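Local coordinates for SPbeta prophage-derived aminoglycoside N(3')-acetyltransferase-like protein YokD (Bacillus subtilis, PDB 2NYG) that binds coenzyme A, probably acts as an N-acetyltransferase of the antibiotic N-acetyltransferase family and may contribute to antibiotic resistance, at residues S17-L22 with I53-D58; S70-L75 with P99-N104; H149-G154 with K212-L217; G162-R167 with F250-A255; L186-I191 with K261-N266. One frame throughout, in Å; residues are numbered along the deposited sequence.

Interaction 1. Residues S17-L22 with I53-D58; sequences SITEDL and IQALID
Ala55 presents its methyl group to three side chains of segment 17-22, and the contact is arranged round that one carbon. Ile18 meets it with the short branch: CG2, anti to its own backbone N, lies 3.6 Å from Ala55 CB. CG1 of the same residue is turned beside the backbone N instead (chi1 -74°). Thr19 comes from the next position on the helix and touches with its hydroxyl, OG1 standing 3.5 Å from Ala55 CB. That oxygen is turned beside its own backbone N, where it also hydrogen-bonds to the carbonyl O of Lys15 one turn earlier. A polar atom thus rests against the alanine while it bonds within its own helix. Segments 17-22 and 53-58, on helices 15-25 and 48-60, cross at -46° with their axes 8.6 Å apart at closest approach. Thr19 CA and Ala55 CA are the nearest pair, 4.8 Å apart, and a small side chain there is consistent with the close approach. Leu22, one turn beyond Ile18, reaches past Ala55 with CD1, which is 3.7 Å from Ala55 O and 4.3 Å from Leu56 CG. Leu56 points its CB away from segment 17-22, yet its CG still meets that methyl. Val242 of strand 238-242 also packs against Ile18 and Leu22, while at the exposed margin Asp58 brings CB to 4.0 Å from Thr19 OG1.

Interaction 2. Residues S70-L75 with P99-N104; sequences SQSVEL and PAYNSN
Leu75 and Tyr101 make the close part of this contact, their side chains crossing at about a right angle. One branch of the leucine does the touching: CD2 is 3.3 Å from Tyr101 CB and 4.1 Å from Tyr101 CD1. It comes in at the ring edge, near the ring plane, so the methyl sits where the tyrosine leaves its backbone. The same carbon lies 4.1 Å from Pro99 O, and so it also borders the main chain leading into the tyrosine. Tyr101 CG is anti to the backbone N (chi1 168°), and the far end of the ring is held by a hydrogen bond from OH to the carbonyl O of Ser128. Ser72 makes the looser half, with OG 3.8 Å from Tyr101 CE1 in an oblique approach and engaged instead in a hydrogen bond with Pro131 O. Tyr101 OH and Ser72 OG thus both bond to carbonyl oxygens of the loop after strand 126-127. The exposed residues Glu74 and Asn104 lie beyond the contact, Asn104 against Pro123 of the second subunit, and Asn102 turns its CB away from segment 70-75. Two irregular loops meet here, each folded by a local turn: a type I beta turn from Ser72 to Leu75, and an Asx turn in which Asn102 OD1 accepts from Asn104 N at 2.9 Å, in the carbonyl plane and on a lone pair.

Interaction 3. Residues H149-G154 with K212-L217; sequences HPLEFG and KEYKEL
Tyr214 meets Leu151 along nearly the whole inner part of its side chain. Its CB lies 3.7 Å from Leu151 CD2, and with CG between the backbone N and the carbonyl carbon (chi1 59°) the ring starts out beneath the leucine. Leu151 CG stands over one face, offset toward the rim, in a CH-pi contact 3.9 Å from the centroid of the Tyr214 ring. The two side chains cross at about a right angle. Along one side of the ring, Tyr214 CD1 comes within 3.4 Å of Leu151 O, an oxygen whose hydrogen bond comes from His130 NE2. The tip passes beyond segment 149-154, with OH hydrogen-bonded to Arg199 NE. Leu151 CD2 continues to the extended aliphatic chain of Lys212, which it meets tip to tip, with Lys212 CD 3.5 Å away. Further along, the backbones approach: Phe153 N makes a weak hydrogen bond of 3.4 Å to Lys215 O. Glu216, its chain bent at chi2, slides past Phe153 in the opposite direction, and OE2 pairs with Tyr189 OH. Leu217 N also gives a hydrogen bond to that OE2, on its anti side. The loop between helices 142-146 and 160-166 is thus laid along strand 208-217, the middle strand of a three-stranded antiparallel sheet, whose Lys212, Tyr214 and Glu216 bond to the neighbouring strand 196-201.

Interaction 4. Residues G162-R167 with F250-A255; sequences GKLYIR and FSLTEA
The ring of Tyr165 is approached obliquely by the methyl of Thr253, with CG2 3.3 Å from Tyr165 CE1, and the guanidinium of Arg190 makes a cation-pi contact with the same ring. Tyr165 OH is hydrogen-bonded to Asp257 OD1, which fixes the outer end of the ring. The two branches of Thr253 divide their work: OG1, turned beside its own backbone N (chi1 -59°), donates to Tyr165 O at 2.6 Å, tilted 20° from the carbonyl plane. Leu252 fills the apolar side, crossing Leu164 at about a right angle, with CD1 3.5 Å from Leu164 CB; its other methyl, CD2, is 3.9 Å from Tyr165 CA. Ser251 is the N-cap, its OG accepting from Glu254 N at 3.2 Å. The end of helix 160-166 thus rests on the first turn of helix 252-268, where strand 245-251 runs out beside strand 170-174, with helix 142-146 touching Leu164 and helix 183-187 touching both Tyr165 and Leu252.

Interaction 5. Residues L186-I191 with K261-N266; sequences LAEYRI and KWFINN
Ala187, Glu188 and Ile191 lie in and just beyond a type I beta turn from Ala187 to Arg190, at helix 183-187, and they pack on Phe263 and Ile264 of the long C-terminal helix 252-268. Phe263 is the centre of the contact. Its CG is turned beside the backbone N (chi1 -77°), and the ring extends from there toward the turn. Ala187 CB sits at the ring edge, near its plane, 4.2 Å from Phe263 CD2. Glu188 lays its aliphatic part against the outer end of the ring, CG being 3.9 Å from Phe263 CE2, and its carboxylate plane lies only 11° from that of the ring. The charge itself is used elsewhere: OE2 accepts from Arg220 N and OE1 pairs with His185 ND1. Ile191 comes from the other end of the turn and crosses Phe263 obliquely, with CD1 4.0 Å from Phe263 CB. Phe219 and Phe224, the latter on helix 224-234, also touch Glu188, and Arg220 touches both Phe263 and Ile191. Ile191 and Ile264 slide past each other in opposite directions, and the branch that meets the helix is Ile191 CG2, 3.7 Å from Ile264 CG1.

Interaction 1 lies nearest the cofactor, with the side chain of Ile18 about 8 Å from the bound coenzyme A and about 4 Å from that of Ile42 in its binding site. Leu164 of interaction 4 and Ser72 of interaction 2 are about 13 and 14 Å from the cofactor. Interaction 5 touches both 3 and 4, which do not touch each other (nearest atoms about 6 Å); along the chain their segments alternate. Leu217 CD1 packs 3.3 Å from Tyr189 CD2 between 3 and 5. Interactions 4 and 5 share helix 252-268, and Tyr165 CB is 3.9 Å from Leu186 CD2. Interactions 1 and 3, on opposite sides of the chain's centre, have centres about 35 Å apart.

Interaction 1. Residues S17-L22 with I53-D58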
# COMPACT_ATOMS: atom_id res chain seq x y z
N SER A 17 7.15 -21.80 -4.79
CA SER A 17 8.59 -21.94 -4.65
C SER A 17 9.06 -21.19 -3.42
O SER A 17 10.06 -21.56 -2.81
CB SER A 17 9.32 -21.42 -5.90
OG SER A 17 9.46 -20.02 -5.85
N ILE A 18 8.34 -20.13 -3.06
CA ILE A 18 8.69 -19.36 -1.88
C ILE A 18 8.19 -20.16 -0.68
O ILE A 18 8.82 -20.16 0.37
CB ILE A 18 8.04 -17.94 -1.89
CG1 ILE A 18 8.76 -17.04 -2.88
CG2 ILE A 18 8.10 -17.30 -0.52
CD1 ILE A 18 8.22 -15.62 -2.94
N THR A 19 7.06 -20.84 -0.84
CA THR A 19 6.52 -21.65 0.23
C THR A 19 7.53 -22.74 0.53
O THR A 19 7.83 -23.03 1.69
CB THR A 19 5.19 -22.32 -0.15
OG1 THR A 19 4.16 -21.33 -0.21
CG2 THR A 19 4.79 -23.31 0.88
N GLU A 20 8.08 -23.33 -0.52
CA GLU A 20 9.05 -24.39 -0.35
C GLU A 20 10.27 -23.87 0.39
O GLU A 20 10.65 -24.43 1.40
CB GLU A 20 9.44 -24.98 -1.72
N ASP A 21 10.86 -22.78 -0.10
CA ASP A 21 12.04 -22.21 0.53
C ASP A 21 11.80 -21.86 1.98
O ASP A 21 12.66 -22.08 2.82
CB ASP A 21 12.49 -20.94 -0.18
CG ASP A 21 12.78 -21.16 -1.64
OD1 ASP A 21 13.36 -22.21 -2.00
OD2 ASP A 21 12.43 -20.28 -2.45
N LEU A 22 10.64 -21.32 2.29
CA LEU A 22 10.36 -20.97 3.66
C LEU A 22 10.40 -22.20 4.56
O LEU A 22 10.94 -22.13 5.67
CB LEU A 22 8.99 -20.29 3.77
CG LEU A 22 8.94 -18.86 3.22
CD1 LEU A 22 7.50 -18.38 3.24
CD2 LEU A 22 9.81 -17.95 4.05
N ILE A 53 3.00 -12.92 0.71
CA ILE A 53 2.13 -12.95 1.88
C ILE A 53 1.40 -14.28 2.01
O ILE A 53 1.25 -14.81 3.10
CB ILE A 53 1.08 -11.84 1.81
CG1 ILE A 53 1.75 -10.47 1.81
CG2 ILE A 53 0.10 -11.98 2.97
CD1 ILE A 53 0.80 -9.35 1.55
N GLN A 54 0.95 -14.82 0.89
CA GLN A 54 0.21 -16.07 0.90
C GLN A 54 1.13 -17.24 1.19
O GLN A 54 0.73 -18.23 1.79
CB GLN A 54 -0.49 -16.23 -0.43
CG GLN A 54 -1.31 -15.01 -0.75
CD GLN A 54 -2.06 -15.12 -2.04
OE1 GLN A 54 -1.52 -15.55 -3.06
NE2 GLN A 54 -3.32 -14.71 -2.02
N ALA A 55 2.38 -17.11 0.77
CA ALA A 55 3.36 -18.16 1.00
C ALA A 55 3.64 -18.19 2.50
O ALA A 55 3.86 -19.24 3.09
CB ALA A 55 4.64 -17.86 0.22
N LEU A 56 3.61 -17.02 3.13
CA LEU A 56 3.85 -16.95 4.55
C LEU A 56 2.68 -17.58 5.28
O LEU A 56 2.86 -18.31 6.25
CB LEU A 56 4.03 -15.49 4.99
CG LEU A 56 5.48 -15.01 4.92
CD1 LEU A 56 5.56 -13.51 4.78
CD2 LEU A 56 6.19 -15.49 6.17
N ILE A 57 1.48 -17.28 4.80
CA ILE A 57 0.26 -17.82 5.39
C ILE A 57 0.16 -19.33 5.18
O ILE A 57 -0.23 -20.08 6.08
CB ILE A 57 -0.97 -17.08 4.82
CG1 ILE A 57 -1.02 -15.68 5.43
CG2 ILE A 57 -2.23 -17.83 5.11
CD1 ILE A 57 -2.19 -14.85 5.03
N ASP A 58 0.55 -19.78 3.99
CA ASP A 58 0.50 -21.19 3.66
C ASP A 58 1.39 -22.00 4.58
O ASP A 58 1.04 -23.11 4.99
CB ASP A 58 0.96 -21.41 2.23
CG ASP A 58 -0.15 -21.19 1.24
OD1 ASP A 58 -1.17 -20.57 1.63
OD2 ASP A 58 0.00 -21.64 0.08

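Interaction 2. Residues S70-L75 with P99-N104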
# COMPACT_ATOMS: atom_id res chain seq x y z
N SER A 70 4.69 -2.03 11.51
CA SER A 70 4.04 -1.16 10.54
C SER A 70 4.10 0.29 10.97
O SER A 70 3.09 0.99 10.97
CB SER A 70 2.59 -1.58 10.35
OG SER A 70 1.93 -1.66 11.60
N GLN A 71 5.30 0.73 11.31
CA GLN A 71 5.60 2.09 11.77
C GLN A 71 5.23 3.22 10.81
O GLN A 71 5.33 3.09 9.60
CB GLN A 71 7.08 2.19 12.10
CG GLN A 71 7.53 1.24 13.20
CD GLN A 71 9.03 1.16 13.30
OE1 GLN A 71 9.72 2.06 12.82
NE2 GLN A 71 9.54 0.10 13.91
N SER A 72 4.82 4.33 11.39
CA SER A 72 4.43 5.53 10.66
C SER A 72 5.11 6.70 11.36
O SER A 72 4.47 7.66 11.83
CB SER A 72 2.91 5.68 10.68
OG SER A 72 2.40 5.56 12.01
N VAL A 73 6.44 6.59 11.42
CA VAL A 73 7.33 7.55 12.06
C VAL A 73 7.14 9.01 11.62
O VAL A 73 7.50 9.91 12.36
CB VAL A 73 8.78 7.12 11.81
CG1 VAL A 73 9.74 8.06 12.50
CG2 VAL A 73 8.99 5.72 12.33
N GLU A 74 6.57 9.22 10.44
CA GLU A 74 6.35 10.57 9.90
C GLU A 74 5.35 11.41 10.69
O GLU A 74 5.30 12.63 10.54
CB GLU A 74 5.88 10.49 8.45
CG GLU A 74 6.92 9.95 7.49
CD GLU A 74 6.76 8.48 7.23
OE1 GLU A 74 6.07 7.80 8.02
OE2 GLU A 74 7.32 8.01 6.23
N LEU A 75 4.55 10.76 11.53
CA LEU A 75 3.56 11.45 12.34
C LEU A 75 4.18 11.93 13.65
O LEU A 75 3.64 11.72 14.74
CB LEU A 75 2.37 10.53 12.62
CG LEU A 75 1.19 10.58 11.64
CD1 LEU A 75 1.60 10.05 10.28
CD2 LEU A 75 0.05 9.76 12.20
N PRO A 99 -2.82 15.28 9.73
CA PRO A 99 -3.90 14.30 9.92
C PRO A 99 -3.55 13.35 11.05
O PRO A 99 -2.44 12.84 11.10
CB PRO A 99 -3.96 13.59 8.58
CG PRO A 99 -3.61 14.68 7.62
CD PRO A 99 -2.44 15.36 8.31
N ALA A 100 -4.50 13.14 11.95
CA ALA A 100 -4.28 12.24 13.06
C ALA A 100 -4.06 10.81 12.55
O ALA A 100 -4.47 10.45 11.45
CB ALA A 100 -5.46 12.28 13.98
N TYR A 101 -3.41 10.01 13.38
CA TYR A 101 -3.12 8.62 13.06
C TYR A 101 -4.37 7.76 13.14
O TYR A 101 -5.14 7.85 14.09
CB TYR A 101 -2.09 8.06 14.04
CG TYR A 101 -1.94 6.56 13.96
CD1 TYR A 101 -1.27 5.97 12.89
CD2 TYR A 101 -2.52 5.72 14.92
CE1 TYR A 101 -1.17 4.59 12.78
CE2 TYR A 101 -2.43 4.34 14.83
CZ TYR A 101 -1.75 3.77 13.74
OH TYR A 101 -1.66 2.41 13.58
N ASN A 102 -4.57 6.90 12.15
CA ASN A 102 -5.72 6.01 12.15
C ASN A 102 -5.24 4.63 11.72
O ASN A 102 -4.69 4.48 10.64
CB ASN A 102 -6.78 6.55 11.19
CG ASN A 102 -8.10 5.82 11.31
OD1 ASN A 102 -8.20 4.64 10.99
ND2 ASN A 102 -9.12 6.53 11.77
N SER A 103 -5.43 3.62 12.56
CA SER A 103 -5.00 2.26 12.24
C SER A 103 -5.51 1.78 10.88
O SER A 103 -4.92 0.90 10.27
CB SER A 103 -5.52 1.27 13.29
OG SER A 103 -5.27 1.73 14.59
N ASN A 104 -6.60 2.35 10.41
CA ASN A 104 -7.16 1.89 9.15
C ASN A 104 -6.61 2.49 7.87
O ASN A 104 -6.85 1.97 6.78
CB ASN A 104 -8.68 2.02 9.22
CG ASN A 104 -9.27 1.23 10.37
OD1 ASN A 104 -9.78 1.79 11.34
ND2 ASN A 104 -9.17 -0.10 10.28

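Interaction 3. Residues H149-G154 with K212-L217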
# COMPACT_ATOMS: atom_id res chain seq x y z
N HIS A 149 -1.32 -2.04 23.29
CA HIS A 149 -0.49 -0.91 22.81
C HIS A 149 -0.65 0.56 23.36
O HIS A 149 -1.32 1.38 22.75
CB HIS A 149 -0.53 -0.85 21.28
CG HIS A 149 0.81 -0.64 20.65
ND1 HIS A 149 1.87 -0.02 21.28
CD2 HIS A 149 1.27 -0.98 19.42
CE1 HIS A 149 2.92 0.00 20.48
NE2 HIS A 149 2.58 -0.58 19.34
N PRO A 150 0.02 0.88 24.48
CA PRO A 150 -0.01 2.19 25.12
C PRO A 150 0.86 3.20 24.34
O PRO A 150 1.81 2.83 23.66
CB PRO A 150 0.53 1.91 26.49
CG PRO A 150 1.57 0.89 26.20
CD PRO A 150 0.97 -0.02 25.16
N LEU A 151 0.54 4.49 24.43
CA LEU A 151 1.34 5.47 23.70
C LEU A 151 2.77 5.58 24.24
O LEU A 151 3.73 5.56 23.48
CB LEU A 151 0.67 6.83 23.79
CG LEU A 151 1.28 7.88 22.88
CD1 LEU A 151 1.15 7.45 21.43
CD2 LEU A 151 0.57 9.20 23.11
N GLU A 152 2.88 5.71 25.55
CA GLU A 152 4.15 5.84 26.25
C GLU A 152 5.03 4.60 26.11
O GLU A 152 4.62 3.49 26.48
CB GLU A 152 3.91 6.14 27.73
CG GLU A 152 5.13 6.59 28.49
CD GLU A 152 4.82 6.94 29.94
OE1 GLU A 152 4.62 6.01 30.75
OE2 GLU A 152 4.77 8.15 30.27
N PHE A 153 6.24 4.81 25.60
CA PHE A 153 7.21 3.74 25.40
C PHE A 153 6.70 2.89 24.25
O PHE A 153 7.19 2.99 23.14
CB PHE A 153 7.38 2.96 26.70
CG PHE A 153 7.92 3.80 27.83
CD1 PHE A 153 7.30 3.81 29.08
CD2 PHE A 153 9.02 4.64 27.61
CE1 PHE A 153 7.78 4.64 30.10
CE2 PHE A 153 9.50 5.47 28.62
CZ PHE A 153 8.88 5.47 29.86
N GLY A 154 5.70 2.07 24.52
CA GLY A 154 5.12 1.24 23.47
C GLY A 154 6.05 0.71 22.38
O GLY A 154 5.88 0.99 21.20
N LYS A 212 -0.93 15.19 20.87
CA LYS A 212 -0.50 14.75 22.18
C LYS A 212 1.00 14.52 22.32
O LYS A 212 1.67 14.13 21.37
CB LYS A 212 -1.23 13.46 22.56
CG LYS A 212 -0.90 12.97 23.94
CD LYS A 212 -1.62 11.70 24.26
CE LYS A 212 -1.14 11.12 25.60
NZ LYS A 212 -1.77 9.80 25.92
N GLU A 213 1.51 14.78 23.52
CA GLU A 213 2.92 14.59 23.79
C GLU A 213 3.11 13.42 24.75
O GLU A 213 2.38 13.28 25.73
CB GLU A 213 3.53 15.84 24.40
CG GLU A 213 3.74 16.95 23.41
CD GLU A 213 4.53 18.10 24.01
OE1 GLU A 213 4.59 18.19 25.26
OE2 GLU A 213 5.08 18.90 23.22
N TYR A 214 4.09 12.59 24.45
CA TYR A 214 4.38 11.43 25.28
C TYR A 214 5.89 11.26 25.39
O TYR A 214 6.67 11.85 24.62
CB TYR A 214 3.73 10.19 24.66
CG TYR A 214 4.20 9.87 23.25
CD1 TYR A 214 4.95 8.72 22.99
CD2 TYR A 214 3.91 10.72 22.18
CE1 TYR A 214 5.40 8.43 21.71
CE2 TYR A 214 4.36 10.44 20.90
CZ TYR A 214 5.11 9.29 20.67
OH TYR A 214 5.56 8.99 19.41
N LYS A 215 6.31 10.46 26.37
CA LYS A 215 7.73 10.22 26.58
C LYS A 215 8.14 8.94 25.88
O LYS A 215 7.33 8.02 25.73
CB LYS A 215 8.02 10.14 28.08
CG LYS A 215 7.77 11.46 28.82
CD LYS A 215 8.12 11.38 30.30
CE LYS A 215 7.98 12.75 30.97
NZ LYS A 215 8.75 13.79 30.24
N GLU A 216 9.39 8.90 25.43
CA GLU A 216 9.91 7.75 24.70
C GLU A 216 11.43 7.67 24.82
O GLU A 216 12.10 8.68 25.02
CB GLU A 216 9.54 7.89 23.23
CG GLU A 216 9.90 6.68 22.41
CD GLU A 216 9.08 5.48 22.82
OE1 GLU A 216 7.90 5.40 22.40
OE2 GLU A 216 9.61 4.64 23.58
N LEU A 217 11.98 6.47 24.67
CA LEU A 217 13.42 6.31 24.73
C LEU A 217 14.07 6.77 23.41
O LEU A 217 13.48 6.66 22.33
CB LEU A 217 13.78 4.85 24.99
CG LEU A 217 13.27 4.27 26.30
CD1 LEU A 217 13.78 2.86 26.48
CD2 LEU A 217 13.74 5.17 27.45

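Interaction 4. Residues G162-R167 with F250-A255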
# COMPACT_ATOMS: atom_id res chain seq x y z
N GLY A 162 6.24 -7.10 23.90
CA GLY A 162 6.07 -7.69 25.20
C GLY A 162 5.33 -9.01 25.11
O GLY A 162 5.47 -9.87 25.97
N LYS A 163 4.55 -9.17 24.05
CA LYS A 163 3.78 -10.38 23.85
C LYS A 163 4.56 -11.37 23.00
O LYS A 163 4.32 -12.58 23.05
CB LYS A 163 2.46 -10.06 23.17
CG LYS A 163 1.86 -8.73 23.56
CD LYS A 163 1.08 -8.80 24.85
CE LYS A 163 0.38 -7.47 25.07
NZ LYS A 163 -0.49 -7.46 26.27
N LEU A 164 5.49 -10.88 22.19
CA LEU A 164 6.26 -11.79 21.36
C LEU A 164 7.41 -12.37 22.19
O LEU A 164 7.99 -13.39 21.83
CB LEU A 164 6.82 -11.06 20.14
CG LEU A 164 5.86 -10.39 19.14
CD1 LEU A 164 6.63 -10.02 17.86
CD2 LEU A 164 4.75 -11.34 18.78
N TYR A 165 7.73 -11.71 23.29
CA TYR A 165 8.82 -12.18 24.13
C TYR A 165 8.39 -13.32 25.05
O TYR A 165 9.14 -14.29 25.22
CB TYR A 165 9.39 -11.04 24.98
CG TYR A 165 10.47 -11.50 25.94
CD1 TYR A 165 11.77 -11.76 25.50
CD2 TYR A 165 10.17 -11.71 27.29
CE1 TYR A 165 12.75 -12.22 26.38
CE2 TYR A 165 11.13 -12.18 28.17
CZ TYR A 165 12.41 -12.43 27.71
OH TYR A 165 13.34 -12.92 28.58
N ILE A 166 7.19 -13.22 25.63
CA ILE A 166 6.70 -14.25 26.54
C ILE A 166 6.42 -15.60 25.87
O ILE A 166 6.88 -16.64 26.35
CB ILE A 166 5.42 -13.78 27.26
CG1 ILE A 166 4.42 -13.26 26.24
CG2 ILE A 166 5.75 -12.72 28.29
CD1 ILE A 166 3.20 -12.58 26.86
N ARG A 167 5.69 -15.59 24.77
CA ARG A 167 5.39 -16.84 24.08
C ARG A 167 6.32 -17.08 22.89
O ARG A 167 6.59 -16.18 22.09
CB ARG A 167 3.94 -16.85 23.63
N PHE A 250 15.40 -16.90 13.65
CA PHE A 250 15.88 -17.15 15.01
C PHE A 250 14.86 -16.83 16.09
O PHE A 250 13.82 -16.23 15.82
CB PHE A 250 17.17 -16.37 15.26
CG PHE A 250 17.03 -14.89 15.07
CD1 PHE A 250 16.49 -14.09 16.08
CD2 PHE A 250 17.46 -14.29 13.89
CE1 PHE A 250 16.39 -12.71 15.91
CE2 PHE A 250 17.37 -12.91 13.72
CZ PHE A 250 16.83 -12.12 14.73
N SER A 251 15.18 -17.24 17.31
CA SER A 251 14.32 -17.02 18.47
C SER A 251 14.27 -15.54 18.85
O SER A 251 15.30 -14.89 18.94
CB SER A 251 14.85 -17.85 19.63
OG SER A 251 14.08 -17.61 20.79
N LEU A 252 13.07 -15.01 19.07
CA LEU A 252 12.95 -13.61 19.41
C LEU A 252 13.34 -13.42 20.86
O LEU A 252 14.13 -12.53 21.19
CB LEU A 252 11.52 -13.11 19.15
CG LEU A 252 11.19 -11.64 19.42
CD1 LEU A 252 10.00 -11.22 18.60
CD2 LEU A 252 10.90 -11.44 20.89
N THR A 253 12.80 -14.27 21.73
CA THR A 253 13.11 -14.24 23.15
C THR A 253 14.62 -14.36 23.38
O THR A 253 15.19 -13.69 24.24
CB THR A 253 12.41 -15.38 23.87
OG1 THR A 253 11.00 -15.27 23.65
CG2 THR A 253 12.70 -15.34 25.34
N GLU A 254 15.24 -15.21 22.59
CA GLU A 254 16.67 -15.48 22.67
C GLU A 254 17.45 -14.27 22.20
O GLU A 254 18.52 -13.95 22.72
CB GLU A 254 16.95 -16.68 21.80
CG GLU A 254 18.32 -17.29 21.84
CD GLU A 254 18.29 -18.71 21.29
OE1 GLU A 254 19.31 -19.17 20.73
OE2 GLU A 254 17.25 -19.37 21.42
N ALA A 255 16.91 -13.58 21.20
CA ALA A 255 17.56 -12.41 20.64
C ALA A 255 17.45 -11.23 21.60
O ALA A 255 18.41 -10.49 21.81
CB ALA A 255 16.93 -12.05 19.29

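Interaction 5. Residues L186-I191 with K261-N266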
# COMPACT_ATOMS: atom_id res chain seq x y z
N LEU A 186 13.23 -3.71 22.33
CA LEU A 186 12.70 -4.14 23.62
C LEU A 186 13.79 -4.22 24.71
O LEU A 186 13.56 -3.81 25.85
CB LEU A 186 12.00 -5.49 23.49
CG LEU A 186 11.44 -6.14 24.77
CD1 LEU A 186 10.37 -5.28 25.44
CD2 LEU A 186 10.88 -7.50 24.40
N ALA A 187 14.96 -4.75 24.36
CA ALA A 187 16.06 -4.84 25.31
C ALA A 187 16.43 -3.45 25.86
O ALA A 187 16.79 -3.31 27.03
CB ALA A 187 17.26 -5.48 24.66
N GLU A 188 16.32 -2.42 25.02
CA GLU A 188 16.63 -1.06 25.46
C GLU A 188 15.77 -0.57 26.62
O GLU A 188 16.06 0.47 27.19
CB GLU A 188 16.54 -0.07 24.28
CG GLU A 188 17.68 -0.23 23.28
CD GLU A 188 17.55 0.64 22.05
OE1 GLU A 188 16.56 0.49 21.30
OE2 GLU A 188 18.45 1.47 21.81
N TYR A 189 14.73 -1.32 26.97
CA TYR A 189 13.88 -0.94 28.10
C TYR A 189 14.20 -1.82 29.33
O TYR A 189 13.53 -1.75 30.36
CB TYR A 189 12.40 -1.09 27.76
CG TYR A 189 11.88 -0.22 26.64
CD1 TYR A 189 12.10 -0.56 25.30
CD2 TYR A 189 11.11 0.92 26.90
CE1 TYR A 189 11.56 0.19 24.26
CE2 TYR A 189 10.56 1.68 25.86
CZ TYR A 189 10.80 1.30 24.54
OH TYR A 189 10.26 2.02 23.50
N ARG A 190 15.23 -2.65 29.20
CA ARG A 190 15.64 -3.55 30.27
C ARG A 190 17.09 -3.32 30.70
O ARG A 190 17.70 -4.18 31.34
CB ARG A 190 15.44 -5.00 29.80
CG ARG A 190 14.01 -5.26 29.36
CD ARG A 190 13.76 -6.65 28.77
NE ARG A 190 12.32 -6.92 28.71
CZ ARG A 190 11.77 -8.01 28.20
NH1 ARG A 190 12.52 -8.97 27.68
NH2 ARG A 190 10.45 -8.15 28.23
N ILE A 191 17.64 -2.15 30.35
CA ILE A 191 19.03 -1.81 30.68
C ILE A 191 19.17 -0.51 31.47
O ILE A 191 18.28 0.34 31.44
CB ILE A 191 19.90 -1.72 29.41
CG1 ILE A 191 19.42 -0.59 28.51
CG2 ILE A 191 19.89 -3.06 28.70
CD1 ILE A 191 20.47 -0.09 27.54
N LYS A 261 22.08 -8.17 27.45
CA LYS A 261 23.42 -8.40 27.96
C LYS A 261 24.51 -7.65 27.21
O LYS A 261 25.36 -7.00 27.83
CB LYS A 261 23.71 -9.89 28.00
CG LYS A 261 22.82 -10.58 29.01
CD LYS A 261 23.04 -12.06 29.10
CE LYS A 261 22.23 -12.63 30.24
NZ LYS A 261 22.53 -14.05 30.50
N TRP A 262 24.50 -7.72 25.89
CA TRP A 262 25.48 -7.00 25.09
C TRP A 262 25.42 -5.53 25.50
O TRP A 262 26.45 -4.91 25.73
CB TRP A 262 25.15 -7.15 23.60
CG TRP A 262 26.20 -6.60 22.69
CD1 TRP A 262 27.16 -7.30 22.04
CD2 TRP A 262 26.37 -5.23 22.30
NE1 TRP A 262 27.92 -6.46 21.26
CE2 TRP A 262 27.46 -5.18 21.40
CE3 TRP A 262 25.70 -4.04 22.62
CZ2 TRP A 262 27.90 -3.99 20.82
CZ3 TRP A 262 26.13 -2.86 22.05
CH2 TRP A 262 27.23 -2.84 21.15
N PHE A 263 24.22 -4.97 25.59
CA PHE A 263 24.05 -3.58 26.00
C PHE A 263 24.55 -3.32 27.43
O PHE A 263 25.32 -2.39 27.66
CB PHE A 263 22.57 -3.16 25.94
CG PHE A 263 22.05 -2.87 24.56
CD1 PHE A 263 22.75 -2.05 23.69
CD2 PHE A 263 20.83 -3.40 24.13
CE1 PHE A 263 22.26 -1.76 22.43
CE2 PHE A 263 20.33 -3.11 22.87
CZ PHE A 263 21.05 -2.29 22.02
N ILE A 264 24.11 -4.14 28.37
CA ILE A 264 24.49 -3.98 29.77
C ILE A 264 26.00 -4.01 30.00
O ILE A 264 26.55 -3.13 30.68
CB ILE A 264 23.85 -5.09 30.66
CG1 ILE A 264 22.34 -4.93 30.70
CG2 ILE A 264 24.41 -5.01 32.08
CD1 ILE A 264 21.63 -5.98 31.54
N ASN A 265 26.66 -5.00 29.43
CA ASN A 265 28.09 -5.14 29.60
C ASN A 265 28.92 -4.25 28.70
O ASN A 265 30.14 -4.17 28.84
CB ASN A 265 28.50 -6.60 29.38
CG ASN A 265 28.04 -7.52 30.52
OD1 ASN A 265 28.22 -7.21 31.69
ND2 ASN A 265 27.43 -8.65 30.17
N ASN A 266 28.28 -3.57 27.77
CA ASN A 266 29.07 -2.73 26.89
C ASN A 266 29.00 -1.27 27.28
O ASN A 266 29.84 -0.51 26.85
CB ASN A 266 28.59 -2.88 25.48
CG ASN A 266 29.66 -3.39 24.53
OD1 ASN A 266 30.08 -4.55 24.59
ND2 ASN A 266 30.11 -2.53 23.64